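Local coordinates for muramoyltetrapeptide carboxypeptidase (PDB 6UUK), which is probably a serine-type carboxypeptidase of the S66 family that trims muramoyl tetrapeptides of the bacterial cell wall, at residues 218-224 / 241-247. Sequence-based numbering, arbitrary orientation.
Sequences LWGGNLT and GILFVED
Thr-224 OG1 donates a hydrogen bond to Asp-247 OD2, 2.5 Å away, which accepts it through its syn lone pair, on the side of OD1. This bond ties the first turn of helix 223-228 to Asp-247 of the neighbouring segment, where Leu-223 N also donates a hydrogen bond to Glu-246 O, 2.7 Å away. Upstream, strands 218-222 and 242-247 run parallel, their axes only 4° apart, joined by backbone hydrogen bonds from Trp-219 N, Phe-244 N and Gly-221 N and a weak one from Glu-246 N.

The two faces are packed differently. Leu-243 CD1 sits over the centre of the six-membered ring of Trp-219, 3.4 Å from its centroid, a nearly vertical CH-pi contact; the indole NE1 is held by Gln-271. Near Gly-220 and Gly-221, which present no side chain, Phe-244 folds its ring back over the neighbouring strand: with CG between backbone N and carbonyl carbon (chi1 68°), one face lies against Gly-220 C and Gly-221 N, while Leu-218 CD1 approaches CD1 of the ring at 3.6 Å.

Glu-246, a predicted charge-relay residue, has its chain bent at the CB-CG bond, bringing OE1 to Asn-222 ND2 in a weak, 3.5 Å bond with amide and carboxylate planes 63° apart. Its OE2 makes a weak hydrogen bond to His-316, the other predicted relay residue, whereas Asn-222 OD1 caps the helix at Met-225 N.

The pair forms the strands of a beta-alpha-beta unit in the C-terminal domain, flanked in the sheet by strands 328-333 and 273-280, with helix 252-264 packed on Leu-223.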
loop_
_atom_site.group_PDB
_atom_site.type_symbol
_atom_site.label_atom_id
_atom_site.label_comp_id
_atom_site.label_asym_id
_atom_site.label_seq_id
_atom_site.Cartn_x
_atom_site.Cartn_y
_atom_site.Cartn_z
ATOM N N LEU B 218 13.612 18.640 1.924
ATOM C CA LEU B 218 12.628 17.982 2.771
ATOM C C LEU B 218 11.398 17.611 1.953
ATOM O O LEU B 218 10.862 18.440 1.211
ATOM C CB LEU B 218 12.233 18.892 3.933
ATOM C CG LEU B 218 11.301 18.285 4.983
ATOM C CD1 LEU B 218 11.999 17.163 5.736
ATOM C CD2 LEU B 218 10.804 19.353 5.943
ATOM N N TRP B 219 10.950 16.366 2.094
ATOM C CA TRP B 219 9.784 15.891 1.363
ATOM C C TRP B 219 9.260 14.631 2.032
ATOM O O TRP B 219 9.957 13.992 2.824
ATOM C CB TRP B 219 10.115 15.624 -0.108
ATOM C CG TRP B 219 11.040 14.466 -0.325
ATOM C CD1 TRP B 219 12.368 14.409 -0.021
ATOM C CD2 TRP B 219 10.706 13.202 -0.911
ATOM N NE1 TRP B 219 12.881 13.182 -0.371
ATOM C CE2 TRP B 219 11.881 12.424 -0.921
ATOM C CE3 TRP B 219 9.527 12.651 -1.422
ATOM C CZ2 TRP B 219 11.912 11.125 -1.423
ATOM C CZ3 TRP B 219 9.560 11.361 -1.921
ATOM C CH2 TRP B 219 10.744 10.613 -1.918
ATOM N N GLY B 220 8.016 14.284 1.703
ATOM C CA GLY B 220 7.359 13.112 2.233
ATOM C C GLY B 220 5.962 13.449 2.701
ATOM O O GLY B 220 5.349 14.422 2.248
ATOM N N GLY B 221 5.455 12.632 3.621
ATOM C CA GLY B 221 4.124 12.832 4.159
ATOM C C GLY B 221 3.520 11.571 4.740
ATOM O O GLY B 221 4.068 10.986 5.679
ATOM N N ASN B 222 2.387 11.142 4.191
ATOM C CA ASN B 222 1.720 9.938 4.667
ATOM C C ASN B 222 2.394 8.704 4.078
ATOM O O ASN B 222 2.660 8.647 2.874
ATOM C CB ASN B 222 0.239 9.970 4.296
ATOM C CG ASN B 222 -0.526 8.783 4.846
ATOM O OD1 ASN B 222 -0.699 7.775 4.165
ATOM N ND2 ASN B 222 -0.987 8.899 6.086
ATOM N N LEU B 223 2.666 7.715 4.934
ATOM C CA LEU B 223 3.391 6.529 4.486
ATOM C C LEU B 223 2.571 5.711 3.496
ATOM O O LEU B 223 3.120 5.155 2.538
ATOM C CB LEU B 223 3.790 5.674 5.688
ATOM C CG LEU B 223 4.534 4.375 5.371
ATOM C CD1 LEU B 223 5.822 4.662 4.612
ATOM C CD2 LEU B 223 4.820 3.593 6.642
ATOM N N THR B 224 1.256 5.622 3.710
ATOM C CA THR B 224 0.415 4.849 2.803
ATOM C C THR B 224 0.345 5.500 1.426
ATOM O O THR B 224 0.326 4.804 0.403
ATOM C CB THR B 224 -0.986 4.685 3.394
ATOM O OG1 THR B 224 -0.892 4.082 4.691
ATOM C CG2 THR B 224 -1.850 3.808 2.499
ATOM N N GLY B 241 17.809 13.898 -0.328
ATOM C CA GLY B 241 16.927 14.694 0.493
ATOM C C GLY B 241 16.676 14.064 1.857
ATOM O O GLY B 241 17.195 13.006 2.202
ATOM N N ILE B 242 15.854 14.755 2.640
ATOM C CA ILE B 242 15.458 14.307 3.970
ATOM C C ILE B 242 13.988 13.916 3.895
ATOM O O ILE B 242 13.113 14.777 3.743
ATOM C CB ILE B 242 15.701 15.387 5.033
ATOM C CG1 ILE B 242 17.155 15.862 4.982
ATOM C CG2 ILE B 242 15.365 14.856 6.417
ATOM C CD1 ILE B 242 17.491 16.916 6.013
ATOM N N LEU B 243 13.715 12.619 3.999
ATOM C CA LEU B 243 12.374 12.078 3.830
ATOM C C LEU B 243 11.727 11.850 5.190
ATOM O O LEU B 243 12.353 11.285 6.093
ATOM C CB LEU B 243 12.419 10.769 3.040
ATOM C CG LEU B 243 11.088 10.074 2.746
ATOM C CD1 LEU B 243 10.233 10.914 1.816
ATOM C CD2 LEU B 243 11.326 8.694 2.156
ATOM N N PHE B 244 10.478 12.290 5.332
ATOM C CA PHE B 244 9.705 12.088 6.548
ATOM C C PHE B 244 8.398 11.379 6.219
ATOM O O PHE B 244 7.801 11.603 5.161
ATOM C CB PHE B 244 9.420 13.420 7.264
ATOM C CG PHE B 244 8.493 14.336 6.512
ATOM C CD1 PHE B 244 8.984 15.199 5.546
ATOM C CD2 PHE B 244 7.134 14.346 6.783
ATOM C CE1 PHE B 244 8.134 16.045 4.857
ATOM C CE2 PHE B 244 6.281 15.189 6.097
ATOM C CZ PHE B 244 6.781 16.040 5.133
ATOM N N VAL B 245 7.958 10.513 7.135
ATOM C CA VAL B 245 6.754 9.714 6.947
ATOM C C VAL B 245 5.953 9.685 8.242
ATOM O O VAL B 245 6.474 9.933 9.332
ATOM C CB VAL B 245 7.071 8.270 6.494
ATOM C CG1 VAL B 245 7.664 8.263 5.094
ATOM C CG2 VAL B 245 8.014 7.599 7.481
ATOM N N GLU B 246 4.665 9.371 8.104
ATOM C CA GLU B 246 3.766 9.207 9.238
ATOM C C GLU B 246 2.548 8.422 8.772
ATOM O O GLU B 246 2.278 8.322 7.572
ATOM C CB GLU B 246 3.355 10.557 9.839
ATOM C CG GLU B 246 2.757 11.554 8.850
ATOM C CD GLU B 246 1.295 11.284 8.543
ATOM O OE1 GLU B 246 0.872 11.531 7.394
ATOM O OE2 GLU B 246 0.571 10.822 9.449
ATOM N N ASP B 247 1.812 7.871 9.736
ATOM C CA ASP B 247 0.635 7.068 9.428
ATOM C C ASP B 247 -0.150 6.833 10.713
ATOM O O ASP B 247 0.320 7.125 11.815
ATOM C CB ASP B 247 1.020 5.737 8.776
ATOM C CG ASP B 247 0.086 5.349 7.649
ATOM O OD1 ASP B 247 -1.089 5.772 7.674
ATOM O OD2 ASP B 247 0.528 4.620 6.736
#